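Local coordinates for protein citrate synthase (Pyrobaculum aerophilum, PDB 2IBP) that probably condenses oxaloacetate with acetyl-CoA, with hydrolysis, to give citrate and CoA in the tricarboxylic acid cycle, at residues Ser35-Asp40 / His211-Val216; Asn85-Tyr90 / Lys153-Met158; Leu206-His211 / Phe367-Val372. All blocks are in the same frame, centred on the assembly; numbering follows the deposited sequence.

Contact 1. Residues Ser35-Asp40 / His211-Val216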
ATOM      1  N   SER A  35      19.231   2.861 -10.268  1.00 10.56           N
ATOM      2  CA  SER A  35      19.878   2.399 -11.484  1.00 11.88           C
ATOM      3  C   SER A  35      18.974   1.433 -12.253  1.00 14.79           C
ATOM      4  O   SER A  35      19.407   0.838 -13.230  1.00 12.19           O
ATOM      5  CB  SER A  35      21.215   1.741 -11.160  1.00 15.22           C
ATOM      6  OG  SER A  35      21.038   0.572 -10.392  1.00 14.73           O
ATOM      7  N   ILE A  36      17.682   1.407 -11.927  1.00 10.83           N
ATOM      8  CA  ILE A  36      16.764   0.440 -12.518  1.00  7.74           C
ATOM      9  C   ILE A  36      16.315   0.808 -13.917  1.00  9.03           C
ATOM     10  O   ILE A  36      16.483   0.025 -14.836  1.00 11.22           O
ATOM     11  CB  ILE A  36      15.552   0.151 -11.605  1.00  9.40           C
ATOM     12  CG1 ILE A  36      16.056  -0.428 -10.278  1.00 11.08           C
ATOM     13  CG2 ILE A  36      14.605  -0.842 -12.276  1.00 10.25           C
ATOM     14  CD1 ILE A  36      15.003  -0.623  -9.201  1.00 13.46           C
ATOM     15  N   SER A  37      15.732   1.991 -14.070  1.00 11.37           N
ATOM     16  CA  SER A  37      15.288   2.425 -15.390  1.00 10.96           C
ATOM     17  C   SER A  37      15.396   3.930 -15.510  1.00 14.42           C
ATOM     18  O   SER A  37      15.464   4.647 -14.510  1.00 10.62           O
ATOM     19  CB  SER A  37      13.847   1.984 -15.673  1.00  9.58           C
ATOM     20  OG  SER A  37      12.935   2.615 -14.766  1.00 10.34           O
ATOM     21  N   ASP A  38      15.412   4.404 -16.746  1.00 10.01           N
ATOM     22  CA  ASP A  38      15.518   5.821 -17.005  1.00  8.18           C
ATOM     23  C   ASP A  38      14.757   6.130 -18.257  1.00 11.36           C
ATOM     24  O   ASP A  38      14.711   5.309 -19.166  1.00  9.46           O
ATOM     25  CB  ASP A  38      16.976   6.228 -17.213  1.00  8.84           C
ATOM     26  CG  ASP A  38      17.177   7.738 -17.173  1.00 11.70           C
ATOM     27  OD1 ASP A  38      16.410   8.430 -16.467  1.00 13.02           O
ATOM     28  OD2 ASP A  38      18.105   8.242 -17.839  1.00 15.64           O
ATOM     29  N   ILE A  39      14.148   7.309 -18.280  1.00 12.83           N
ATOM     30  CA  ILE A  39      13.427   7.767 -19.452  1.00 12.85           C
ATOM     31  C   ILE A  39      13.956   9.111 -19.887  1.00 13.59           C
ATOM     32  O   ILE A  39      14.153  10.003 -19.048  1.00 15.76           O
ATOM     33  CB  ILE A  39      11.947   7.986 -19.153  1.00 13.12           C
ATOM     34  CG1 ILE A  39      11.271   6.685 -18.733  1.00 13.19           C
ATOM     35  CG2 ILE A  39      11.236   8.583 -20.373  1.00 15.06           C
ATOM     36  CD1 ILE A  39       9.927   6.914 -18.081  1.00 15.69           C
ATOM     37  N   ASP A  40      14.257   9.226 -21.173  1.00 11.76           N
ATOM     38  CA  ASP A  40      14.552  10.522 -21.774  1.00 13.98           C
ATOM     39  C   ASP A  40      13.270  10.875 -22.526  1.00 15.79           C
ATOM     40  O   ASP A  40      13.014  10.361 -23.614  1.00 15.28           O
ATOM     41  CB  ASP A  40      15.739  10.489 -22.718  1.00 15.41           C
ATOM     42  CG  ASP A  40      16.045  11.856 -23.313  1.00 26.32           C
ATOM     43  OD1 ASP A  40      15.104  12.663 -23.491  1.00 21.46           O
ATOM     44  OD2 ASP A  40      17.235  12.135 -23.580  1.00 26.83           O
ATOM     45  N   HIS A 211       6.599  -3.319 -20.263  1.00  6.84           N
ATOM     46  CA  HIS A 211       6.010  -2.657 -19.104  1.00  7.31           C
ATOM     47  C   HIS A 211       6.683  -3.009 -17.796  1.00  7.16           C
ATOM     48  O   HIS A 211       6.191  -2.640 -16.731  1.00  7.73           O
ATOM     49  CB  HIS A 211       4.515  -2.984 -19.060  1.00  7.58           C
ATOM     50  CG  HIS A 211       3.771  -2.450 -20.251  1.00  8.79           C
ATOM     51  ND1 HIS A 211       3.816  -3.064 -21.485  1.00 11.70           N
ATOM     52  CD2 HIS A 211       3.024  -1.328 -20.412  1.00  9.94           C
ATOM     53  CE1 HIS A 211       3.150  -2.329 -22.364  1.00  9.18           C
ATOM     54  NE2 HIS A 211       2.641  -1.281 -21.733  1.00 10.43           N
ATOM     55  N   ALA A 212       7.844  -3.663 -17.873  1.00  5.33           N
ATOM     56  CA  ALA A 212       8.538  -4.168 -16.688  1.00  7.75           C
ATOM     57  C   ALA A 212       8.900  -3.115 -15.648  1.00  4.59           C
ATOM     58  O   ALA A 212       8.861  -3.403 -14.439  1.00  7.89           O
ATOM     59  CB  ALA A 212       9.747  -4.970 -17.091  1.00  9.25           C
ATOM     60  N   ASP A 213       9.302  -1.931 -16.102  1.00  7.27           N
ATOM     61  CA  ASP A 213       9.554  -0.824 -15.173  1.00  8.03           C
ATOM     62  C   ASP A 213       9.398   0.492 -15.894  1.00  6.81           C
ATOM     63  O   ASP A 213       9.579   0.566 -17.114  1.00  7.01           O
ATOM     64  CB  ASP A 213      10.928  -0.882 -14.518  1.00  9.38           C
ATOM     65  CG  ASP A 213      10.974  -0.055 -13.240  1.00 14.96           C
ATOM     66  OD1 ASP A 213      10.099  -0.277 -12.378  1.00 11.45           O
ATOM     67  OD2 ASP A 213      11.836   0.845 -13.108  1.00 13.09           O
ATOM     68  N   HIS A 214       9.015   1.530 -15.161  1.00  9.91           N
ATOM     69  CA  HIS A 214       8.862   2.823 -15.777  1.00  7.53           C
ATOM     70  C   HIS A 214       8.918   3.882 -14.696  1.00 12.02           C
ATOM     71  O   HIS A 214       7.891   4.390 -14.265  1.00 15.92           O
ATOM     72  CB  HIS A 214       7.563   2.859 -16.586  1.00 10.55           C
ATOM     73  CG  HIS A 214       7.625   3.731 -17.804  1.00  9.88           C
ATOM     74  ND1 HIS A 214       6.886   4.887 -17.935  1.00 12.94           N
ATOM     75  CD2 HIS A 214       8.400   3.655 -18.915  1.00 13.85           C
ATOM     76  CE1 HIS A 214       7.152   5.446 -19.106  1.00 13.33           C
ATOM     77  NE2 HIS A 214       8.052   4.708 -19.727  1.00 12.27           N
ATOM     78  N   GLU A 215      10.135   4.082 -14.193  1.00 18.55           N
ATOM     79  CA  GLU A 215      10.408   5.023 -13.118  1.00 25.87           C
ATOM     80  C   GLU A 215       9.547   4.768 -11.878  1.00 11.25           C
ATOM     81  O   GLU A 215       9.468   3.622 -11.450  1.00 16.23           O
ATOM     82  CB  GLU A 215      10.427   6.462 -13.627  1.00 19.72           C
ATOM     83  CG  GLU A 215      11.598   6.629 -14.621  1.00 19.71           C
ATOM     84  CD  GLU A 215      11.810   8.033 -15.144  1.00 27.70           C
ATOM     85  OE1 GLU A 215      10.892   8.884 -15.073  1.00 27.92           O
ATOM     86  OE2 GLU A 215      12.906   8.257 -15.693  1.00 26.87           O
ATOM     87  N   VAL A 216       8.974   5.806 -11.259  1.00 14.55           N
ATOM     88  CA  VAL A 216       8.313   5.611  -9.968  1.00 13.11           C
ATOM     89  C   VAL A 216       6.880   6.136  -9.881  1.00 10.63           C
ATOM     90  O   VAL A 216       6.613   7.178  -9.244  1.00 12.57           O
ATOM     91  CB  VAL A 216       9.142   6.220  -8.802  1.00 13.44           C
ATOM     92  CG1 VAL A 216       8.594   5.705  -7.466  1.00 12.80           C
ATOM     93  CG2 VAL A 216      10.606   5.846  -8.927  1.00 13.32           C
TER
HETATM   94  O   HOH W   1      14.987   7.308 -13.452  1.00 35.79           O
HETATM   95  O   HOH W   2      12.777  10.897 -16.921  1.00 28.91           O
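Next to the predicted active site of this citrate synthase, S37 and I39 on strand 37-40 receive D213, H214 and E215 from the loop that follows helix 198-210. S37 suits a buried junction because its hydroxyl works both ways. It donates from OG to D213 OD2 at 2.7 Å, on the anti side and tilted out of the carboxylate plane, and OG in turn accepts the backbone N-H of E215 at 3.2 Å, nearly straight at 160°. A first torsion of 64° sets OG between the backbone N and the carbonyl carbon, where it can face the loop. D213 OD2 also takes a hydrogen bond from H378.

E215, a long residue, can reach the strand backbone: its OE2 accepts from I39 N at 3.0 Å, with the N-H above the carboxylate plane, and from two waters that also donate to S37 O and I39 O. These donors probably ease the repulsion from D38 OD1, 3.6 Å from E215 OE2; D38 OD2 is held by H399 of the second subunit.

Isoleucine offers a methyl to the H214 ring: I39 CD1 sits over one face, 3.4 Å from the centroid, a CH-pi contact. H214 NE2 is hydrogen-bonded to Y292 OH, and its side chain is about 4 Å from that of the predicted active-site H289. Strand 37-40 is an outermost strand, within this chain, of a three-stranded antiparallel sheet, paired with strand 45-48, while I36 packs on helix 363-382.

Contact 2. Residues Asn85-Tyr90 / Lys153-Met158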
ATOM      1  N   ASN A  85      14.807 -22.168 -14.509  1.00  9.85           N
ATOM      2  CA  ASN A  85      14.359 -23.341 -13.768  1.00 10.09           C
ATOM      3  C   ASN A  85      13.774 -23.012 -12.401  1.00  8.00           C
ATOM      4  O   ASN A  85      12.791 -23.607 -11.997  1.00 10.50           O
ATOM      5  CB  ASN A  85      15.495 -24.333 -13.615  1.00 12.69           C
ATOM      6  CG  ASN A  85      15.664 -25.209 -14.839  1.00 19.23           C
ATOM      7  OD1 ASN A  85      14.714 -25.432 -15.589  1.00 18.34           O
ATOM      8  ND2 ASN A  85      16.858 -25.769 -15.008  1.00 18.52           N
ATOM      9  N   ARG A  86      14.347 -22.037 -11.706  1.00 10.34           N
ATOM     10  CA  ARG A  86      13.813 -21.634 -10.415  1.00 10.15           C
ATOM     11  C   ARG A  86      12.438 -21.020 -10.617  1.00 10.13           C
ATOM     12  O   ARG A  86      11.487 -21.365  -9.925  1.00 11.60           O
ATOM     13  CB  ARG A  86      14.725 -20.618  -9.706  1.00 11.45           C
ATOM     14  CG  ARG A  86      16.055 -21.193  -9.231  1.00 13.52           C
ATOM     15  CD  ARG A  86      16.769 -20.223  -8.290  1.00 15.44           C
ATOM     16  NE  ARG A  86      17.045 -18.913  -8.879  1.00 10.87           N
ATOM     17  CZ  ARG A  86      18.148 -18.599  -9.540  1.00 13.27           C
ATOM     18  NH1 ARG A  86      19.055 -19.544  -9.817  1.00 15.64           N
ATOM     19  NH2 ARG A  86      18.307 -17.376 -10.007  1.00 14.00           N
ATOM     20  N   MET A  87      12.328 -20.157 -11.619  1.00 12.10           N
ATOM     21  CA  MET A  87      11.055 -19.492 -11.901  1.00 11.73           C
ATOM     22  C   MET A  87       9.991 -20.536 -12.228  1.00  8.05           C
ATOM     23  O   MET A  87       8.888 -20.467 -11.728  1.00  9.89           O
ATOM     24  CB  MET A  87      11.215 -18.470 -13.037  1.00 14.66           C
ATOM     25  CG  MET A  87      12.246 -17.398 -12.723  1.00 18.68           C
ATOM     26  SD  MET A  87      11.632 -16.291 -11.463  1.00 22.19           S
ATOM     27  CE  MET A  87      10.666 -15.301 -12.605  1.00  9.98           C
ATOM     28  N   LYS A  88      10.338 -21.540 -13.023  1.00  8.73           N
ATOM     29  CA  LYS A  88       9.377 -22.586 -13.353  1.00  8.57           C
ATOM     30  C   LYS A  88       8.883 -23.308 -12.104  1.00  6.49           C
ATOM     31  O   LYS A  88       7.696 -23.625 -11.993  1.00 11.09           O
ATOM     32  CB  LYS A  88       9.974 -23.557 -14.362  1.00 11.58           C
ATOM     33  CG  LYS A  88      10.005 -23.002 -15.747  1.00 11.24           C
ATOM     34  CD  LYS A  88      10.761 -23.887 -16.706  1.00 13.09           C
ATOM     35  CE  LYS A  88      10.626 -23.367 -18.109  1.00 16.11           C
ATOM     36  NZ  LYS A  88      11.313 -24.248 -19.080  1.00 19.15           N
ATOM     37  N   LYS A  89       9.803 -23.615 -11.188  1.00 11.56           N
ATOM     38  CA  LYS A  89       9.471 -24.278  -9.937  1.00 10.62           C
ATOM     39  C   LYS A  89       8.563 -23.382  -9.080  1.00 10.38           C
ATOM     40  O   LYS A  89       7.678 -23.868  -8.381  1.00 13.47           O
ATOM     41  CB  LYS A  89      10.744 -24.582  -9.147  1.00 15.67           C
ATOM     42  CG  LYS A  89      10.512 -25.352  -7.860  1.00 29.95           C
ATOM     43  CD  LYS A  89      11.824 -25.624  -7.118  1.00 34.85           C
ATOM     44  CE  LYS A  89      12.477 -24.328  -6.630  1.00 46.09           C
ATOM     45  NZ  LYS A  89      13.696 -24.581  -5.806  1.00 47.90           N
ATOM     46  N   TYR A  90       8.787 -22.079  -9.153  1.00  9.28           N
ATOM     47  CA  TYR A  90       8.015 -21.149  -8.339  1.00 11.13           C
ATOM     48  C   TYR A  90       6.636 -20.813  -8.865  1.00 10.99           C
ATOM     49  O   TYR A  90       5.834 -20.237  -8.136  1.00  9.40           O
ATOM     50  CB  TYR A  90       8.753 -19.825  -8.180  1.00 11.04           C
ATOM     51  CG  TYR A  90      10.103 -19.918  -7.540  1.00  9.61           C
ATOM     52  CD1 TYR A  90      10.346 -20.812  -6.513  1.00 11.69           C
ATOM     53  CD2 TYR A  90      11.073 -18.984  -7.839  1.00  8.31           C
ATOM     54  CE1 TYR A  90      11.594 -20.863  -5.912  1.00 15.17           C
ATOM     55  CE2 TYR A  90      12.294 -18.997  -7.226  1.00 15.56           C
ATOM     56  CZ  TYR A  90      12.548 -19.929  -6.261  1.00 18.25           C
ATOM     57  OH  TYR A  90      13.788 -19.942  -5.677  1.00 21.70           O
ATOM     58  N   LYS A 153      10.078 -15.350  -6.802  1.00  5.91           N
ATOM     59  CA  LYS A 153       8.814 -16.031  -6.614  1.00  9.48           C
ATOM     60  C   LYS A 153       7.666 -15.130  -7.002  1.00  9.03           C
ATOM     61  O   LYS A 153       6.708 -15.571  -7.622  1.00  8.66           O
ATOM     62  CB  LYS A 153       8.635 -16.486  -5.184  1.00 10.96           C
ATOM     63  CG  LYS A 153       9.502 -17.651  -4.810  1.00 12.24           C
ATOM     64  CD  LYS A 153       9.349 -17.932  -3.353  1.00 12.16           C
ATOM     65  CE  LYS A 153      10.224 -19.044  -2.887  1.00 20.29           C
ATOM     66  NZ  LYS A 153      10.073 -19.150  -1.404  1.00 17.52           N
ATOM     67  N   LEU A 154       7.731 -13.870  -6.584  1.00  7.86           N
ATOM     68  CA  LEU A 154       6.661 -12.920  -6.928  1.00  8.32           C
ATOM     69  C   LEU A 154       6.518 -12.726  -8.453  1.00 10.37           C
ATOM     70  O   LEU A 154       5.412 -12.682  -8.995  1.00  8.58           O
ATOM     71  CB  LEU A 154       6.938 -11.588  -6.227  1.00  7.86           C
ATOM     72  CG  LEU A 154       6.502 -11.610  -4.759  1.00  8.59           C
ATOM     73  CD1 LEU A 154       7.254 -10.622  -3.890  1.00  9.06           C
ATOM     74  CD2 LEU A 154       4.988 -11.411  -4.616  1.00  9.24           C
ATOM     75  N   VAL A 155       7.642 -12.635  -9.137  1.00  7.78           N
ATOM     76  CA  VAL A 155       7.629 -12.473 -10.585  1.00  6.63           C
ATOM     77  C   VAL A 155       7.065 -13.759 -11.227  1.00  8.43           C
ATOM     78  O   VAL A 155       6.254 -13.715 -12.152  1.00  8.48           O
ATOM     79  CB  VAL A 155       9.044 -12.182 -11.085  1.00  7.92           C
ATOM     80  CG1 VAL A 155       9.090 -12.184 -12.627  1.00  8.66           C
ATOM     81  CG2 VAL A 155       9.530 -10.857 -10.515  1.00  8.86           C
ATOM     82  N   ALA A 156       7.478 -14.908 -10.708  1.00  5.67           N
ATOM     83  CA  ALA A 156       7.031 -16.185 -11.264  1.00  8.05           C
ATOM     84  C   ALA A 156       5.570 -16.509 -11.050  1.00  7.89           C
ATOM     85  O   ALA A 156       4.942 -17.149 -11.890  1.00  9.15           O
ATOM     86  CB  ALA A 156       7.897 -17.323 -10.703  1.00  6.38           C
ATOM     87  N   LYS A 157       5.035 -16.085  -9.906  1.00  6.60           N
ATOM     88  CA  LYS A 157       3.701 -16.462  -9.500  1.00  5.35           C
ATOM     89  C   LYS A 157       2.603 -15.567 -10.037  1.00  4.21           C
ATOM     90  O   LYS A 157       1.454 -16.006 -10.126  1.00  7.04           O
ATOM     91  CB  LYS A 157       3.621 -16.509  -7.977  1.00  6.27           C
ATOM     92  CG  LYS A 157       4.496 -17.595  -7.386  1.00  8.15           C
ATOM     93  CD  LYS A 157       4.609 -17.493  -5.892  1.00  8.78           C
ATOM     94  CE  LYS A 157       5.603 -18.528  -5.385  1.00 11.87           C
ATOM     95  NZ  LYS A 157       5.084 -19.905  -5.484  1.00  9.56           N
ATOM     96  N   MET A 158       2.926 -14.319 -10.354  1.00  6.27           N
ATOM     97  CA  MET A 158       1.866 -13.388 -10.744  1.00  7.65           C
ATOM     98  C   MET A 158       0.971 -13.932 -11.868  1.00  6.81           C
ATOM     99  O   MET A 158      -0.252 -13.889 -11.755  1.00  7.55           O
ATOM    100  CB  MET A 158       2.418 -12.018 -11.075  1.00 11.16           C
ATOM    101  CG  MET A 158       1.397 -10.922 -10.975  1.00 14.37           C
ATOM    102  SD  MET A 158       0.872 -10.636  -9.266  1.00 15.08           S
ATOM    103  CE  MET A 158       2.369 -10.079  -8.515  1.00 14.71           C
TER
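Y90 meets K153 through a CH-pi contact: K153 CG stands over the centre of the ring, 3.6 Å from its centroid and 11° off the normal, while K153 CE lies 3.8 Å from the rim atom CE1 of Y90. An alanine in place of Y90 would probably leave the methylenes of K153 without their aromatic surface and open a gap between the helices, though CB would still touch A156. A156 has a methyl small enough for close approach: its CB lies 3.7 Å from Y90 CB, and the local axes pass 8.3 Å apart at -57°. The flexible, unbranched thioether chain of M87 can fold so that CE packs tightly against V155 CG1 at 3.5 Å. K157 turns at its last torsion (chi4 -71°), and NZ donates to Y90 O at 2.8 Å.

Further out, R86 O lies over the opposite face of the Y90 ring, toward its rim. Lysine suits position 153 because its extended methylenes cover the ring while NZ goes on to salt bridges with D126 and D124. K157 NZ likewise pairs with E120. Its ammonium thus meets both a carboxylate and the carbonyl of the last residue of helix 77-90, whose negative C-terminal end would probably favour the charge.

Contact 3. Residues Leu206-His211 / Phe367-Val372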
ATOM      1  N   LEU A 206       6.472  -9.737 -25.245  1.00  5.69           N
ATOM      2  CA  LEU A 206       6.831  -8.370 -25.583  1.00  5.99           C
ATOM      3  C   LEU A 206       6.170  -7.396 -24.622  1.00  8.12           C
ATOM      4  O   LEU A 206       6.813  -6.496 -24.093  1.00  8.32           O
ATOM      5  CB  LEU A 206       6.421  -8.044 -27.018  1.00  8.01           C
ATOM      6  CG  LEU A 206       6.824  -6.665 -27.514  1.00 10.09           C
ATOM      7  CD1 LEU A 206       8.346  -6.469 -27.424  1.00 14.21           C
ATOM      8  CD2 LEU A 206       6.312  -6.504 -28.967  1.00 10.14           C
ATOM      9  N   TYR A 207       4.877  -7.581 -24.386  1.00  5.85           N
ATOM     10  CA  TYR A 207       4.164  -6.700 -23.473  1.00  5.58           C
ATOM     11  C   TYR A 207       4.835  -6.716 -22.096  1.00  6.99           C
ATOM     12  O   TYR A 207       5.051  -5.671 -21.483  1.00  6.73           O
ATOM     13  CB  TYR A 207       2.711  -7.130 -23.341  1.00  8.11           C
ATOM     14  CG  TYR A 207       1.939  -6.231 -22.398  1.00  7.29           C
ATOM     15  CD1 TYR A 207       1.230  -5.131 -22.873  1.00 10.61           C
ATOM     16  CD2 TYR A 207       1.991  -6.434 -21.030  1.00  9.05           C
ATOM     17  CE1 TYR A 207       0.572  -4.292 -22.002  1.00  9.37           C
ATOM     18  CE2 TYR A 207       1.349  -5.595 -20.168  1.00  9.61           C
ATOM     19  CZ  TYR A 207       0.653  -4.529 -20.655  1.00 11.06           C
ATOM     20  OH  TYR A 207       0.024  -3.691 -19.775  1.00 18.62           O
ATOM     21  N   LEU A 208       5.206  -7.908 -21.646  1.00  6.20           N
ATOM     22  CA  LEU A 208       5.815  -8.041 -20.331  1.00  6.55           C
ATOM     23  C   LEU A 208       7.149  -7.307 -20.297  1.00  6.17           C
ATOM     24  O   LEU A 208       7.479  -6.646 -19.324  1.00  7.58           O
ATOM     25  CB  LEU A 208       5.973  -9.503 -19.929  1.00  4.95           C
ATOM     26  CG  LEU A 208       4.709 -10.317 -19.700  1.00  6.83           C
ATOM     27  CD1 LEU A 208       5.059 -11.747 -19.394  1.00 10.66           C
ATOM     28  CD2 LEU A 208       3.808  -9.747 -18.622  1.00  9.61           C
ATOM     29  N   ILE A 209       7.950  -7.461 -21.343  1.00  5.25           N
ATOM     30  CA  ILE A 209       9.204  -6.728 -21.395  1.00  5.90           C
ATOM     31  C   ILE A 209       8.948  -5.227 -21.359  1.00  5.65           C
ATOM     32  O   ILE A 209       9.553  -4.487 -20.596  1.00  7.86           O
ATOM     33  CB  ILE A 209       9.960  -7.033 -22.710  1.00  6.40           C
ATOM     34  CG1 ILE A 209      10.432  -8.488 -22.692  1.00  7.51           C
ATOM     35  CG2 ILE A 209      11.116  -6.046 -22.913  1.00  6.14           C
ATOM     36  CD1 ILE A 209      11.023  -8.966 -24.007  1.00  9.90           C
ATOM     37  N   LEU A 210       8.011  -4.778 -22.179  1.00  3.42           N
ATOM     38  CA  LEU A 210       7.808  -3.353 -22.366  1.00  6.31           C
ATOM     39  C   LEU A 210       7.285  -2.622 -21.160  1.00  7.07           C
ATOM     40  O   LEU A 210       7.510  -1.434 -21.051  1.00  7.35           O
ATOM     41  CB  LEU A 210       6.899  -3.064 -23.549  1.00  6.12           C
ATOM     42  CG  LEU A 210       7.457  -3.426 -24.932  1.00  4.87           C
ATOM     43  CD1 LEU A 210       6.348  -3.143 -25.951  1.00  6.30           C
ATOM     44  CD2 LEU A 210       8.751  -2.691 -25.264  1.00  8.76           C
ATOM     45  N   HIS A 211       6.599  -3.319 -20.263  1.00  6.84           N
ATOM     46  CA  HIS A 211       6.010  -2.657 -19.104  1.00  7.31           C
ATOM     47  C   HIS A 211       6.683  -3.009 -17.796  1.00  7.16           C
ATOM     48  O   HIS A 211       6.191  -2.640 -16.731  1.00  7.73           O
ATOM     49  CB  HIS A 211       4.515  -2.984 -19.060  1.00  7.58           C
ATOM     50  CG  HIS A 211       3.771  -2.450 -20.251  1.00  8.79           C
ATOM     51  ND1 HIS A 211       3.816  -3.064 -21.485  1.00 11.70           N
ATOM     52  CD2 HIS A 211       3.024  -1.328 -20.412  1.00  9.94           C
ATOM     53  CE1 HIS A 211       3.150  -2.329 -22.364  1.00  9.18           C
ATOM     54  NE2 HIS A 211       2.641  -1.281 -21.733  1.00 10.43           N
ATOM     55  N   PHE A 367      -0.650  -6.055 -16.683  1.00  6.29           N
ATOM     56  CA  PHE A 367       0.334  -5.013 -16.393  1.00  6.78           C
ATOM     57  C   PHE A 367       1.104  -5.367 -15.086  1.00  5.17           C
ATOM     58  O   PHE A 367       2.322  -5.229 -15.018  1.00  6.26           O
ATOM     59  CB  PHE A 367      -0.362  -3.658 -16.245  1.00  7.47           C
ATOM     60  CG  PHE A 367       0.576  -2.520 -15.978  1.00  8.11           C
ATOM     61  CD1 PHE A 367       1.101  -1.765 -17.007  1.00 11.81           C
ATOM     62  CD2 PHE A 367       0.943  -2.207 -14.678  1.00  9.41           C
ATOM     63  CE1 PHE A 367       1.955  -0.699 -16.737  1.00 13.11           C
ATOM     64  CE2 PHE A 367       1.777  -1.138 -14.412  1.00 12.92           C
ATOM     65  CZ  PHE A 367       2.259  -0.371 -15.440  1.00  9.85           C
ATOM     66  N   ALA A 368       0.382  -5.803 -14.056  1.00  6.13           N
ATOM     67  CA  ALA A 368       0.995  -6.252 -12.797  1.00  6.04           C
ATOM     68  C   ALA A 368       1.973  -7.415 -13.039  1.00  5.56           C
ATOM     69  O   ALA A 368       3.033  -7.496 -12.410  1.00  6.26           O
ATOM     70  CB  ALA A 368      -0.100  -6.684 -11.787  1.00  6.68           C
ATOM     71  N   MET A 369       1.596  -8.350 -13.905  1.00  6.32           N
ATOM     72  CA  MET A 369       2.491  -9.464 -14.260  1.00  7.90           C
ATOM     73  C   MET A 369       3.801  -8.952 -14.836  1.00  7.61           C
ATOM     74  O   MET A 369       4.849  -9.557 -14.628  1.00  7.97           O
ATOM     75  CB  MET A 369       1.830 -10.393 -15.277  1.00  6.57           C
ATOM     76  CG  MET A 369       0.770 -11.255 -14.654  1.00  8.85           C
ATOM     77  SD  MET A 369      -0.360 -11.911 -15.892  1.00  8.66           S
ATOM     78  CE  MET A 369       0.767 -12.346 -17.213  1.00 11.02           C
ATOM     79  N   SER A 370       3.742  -7.858 -15.581  1.00  5.51           N
ATOM     80  CA  SER A 370       4.931  -7.259 -16.121  1.00  6.27           C
ATOM     81  C   SER A 370       5.727  -6.489 -15.058  1.00  7.94           C
ATOM     82  O   SER A 370       6.919  -6.740 -14.806  1.00  7.05           O
ATOM     83  CB  SER A 370       4.568  -6.280 -17.233  1.00  7.04           C
ATOM     84  OG  SER A 370       5.716  -5.617 -17.684  1.00  6.84           O
ATOM     85  N   ARG A 371       5.029  -5.546 -14.434  1.00  6.06           N
ATOM     86  CA  ARG A 371       5.639  -4.590 -13.531  1.00  5.93           C
ATOM     87  C   ARG A 371       6.119  -5.139 -12.201  1.00  5.86           C
ATOM     88  O   ARG A 371       6.940  -4.516 -11.543  1.00  6.20           O
ATOM     89  CB  ARG A 371       4.662  -3.444 -13.288  1.00  6.33           C
ATOM     90  CG  ARG A 371       5.184  -2.319 -12.425  1.00  8.40           C
ATOM     91  CD  ARG A 371       6.437  -1.644 -12.970  1.00  7.41           C
ATOM     92  NE  ARG A 371       6.262  -1.265 -14.382  1.00  7.35           N
ATOM     93  CZ  ARG A 371       5.762  -0.103 -14.794  1.00  8.03           C
ATOM     94  NH1 ARG A 371       5.531   0.889 -13.943  1.00  9.54           N
ATOM     95  NH2 ARG A 371       5.557   0.114 -16.081  1.00  9.24           N
ATOM     96  N   VAL A 372       5.660  -6.329 -11.843  1.00  4.57           N
ATOM     97  CA  VAL A 372       6.058  -6.909 -10.568  1.00  6.07           C
ATOM     98  C   VAL A 372       7.581  -6.975 -10.455  1.00  4.91           C
ATOM     99  O   VAL A 372       8.142  -6.738  -9.377  1.00  6.30           O
ATOM    100  CB  VAL A 372       5.410  -8.269 -10.324  1.00  6.34           C
ATOM    101  CG1 VAL A 372       5.734  -9.226 -11.444  1.00  6.59           C
ATOM    102  CG2 VAL A 372       5.818  -8.806  -8.941  1.00  7.33           C
TER
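L208 and S370 bring their CA atoms to 4.4 Å where the end of helix 198-210 meets helix 363-382, the local axes passing 8.1 Å apart at an angle of 52°. L208 fills this approach with one branch, CD2, which rests on the S370 backbone and 3.9 Å from M369 CB. A small residue such as S370 permits the closeness; its OG appears to donate to L208 O, but its modelled position is doubtful.

H211, where the chain turns out of helix 198-210, keeps its ring stacked on that of Y207, and its ND1 donates to Y207 O at 2.9 Å with the acceptor in the imidazole plane. This helix end belongs to the largely alpha-helical fold of citrate synthase and lies beside the predicted active site, the H211 side chain being about 5 Å from that of D346. F367 adds rim contacts: Y207 OH lies in the plane of its ring, 3.5 Å from CD1, and the H211 ring stands at 69° to it.

R371 grips H211 O side-on with two nitrogens, NE at 2.7 Å and NH2 at 2.9 Å. Both arrive from one face of the carbonyl plane. A guanidinium suits the task because neighbouring N-H groups can share one acceptor, and F367 CZ lies over its face, toward the rim.

Overall arrangement
From the N terminus, strand 37-40 waits some 170 residues for residues 211-216, which close contact 1. Contact 2 opens and closes within that long, mainly helical span, joining helix 77-90 to helix 141-169. Contact 3 then starts on helix 198-210, just before the loop of contact 1 closes, and ends on helix 363-382, closing a loop of about 155 residues, mostly helical; contacts 1 and 3 therefore cross, and they share H211. Their junction links the small antiparallel sheet to helix 363-382 beside the predicted active site. Contacts 2 and 3 follow in series yet touch, M158 and V155 packing on V372, and M158 also on M369. The centres of contacts 1 and 2 are 22 Å apart.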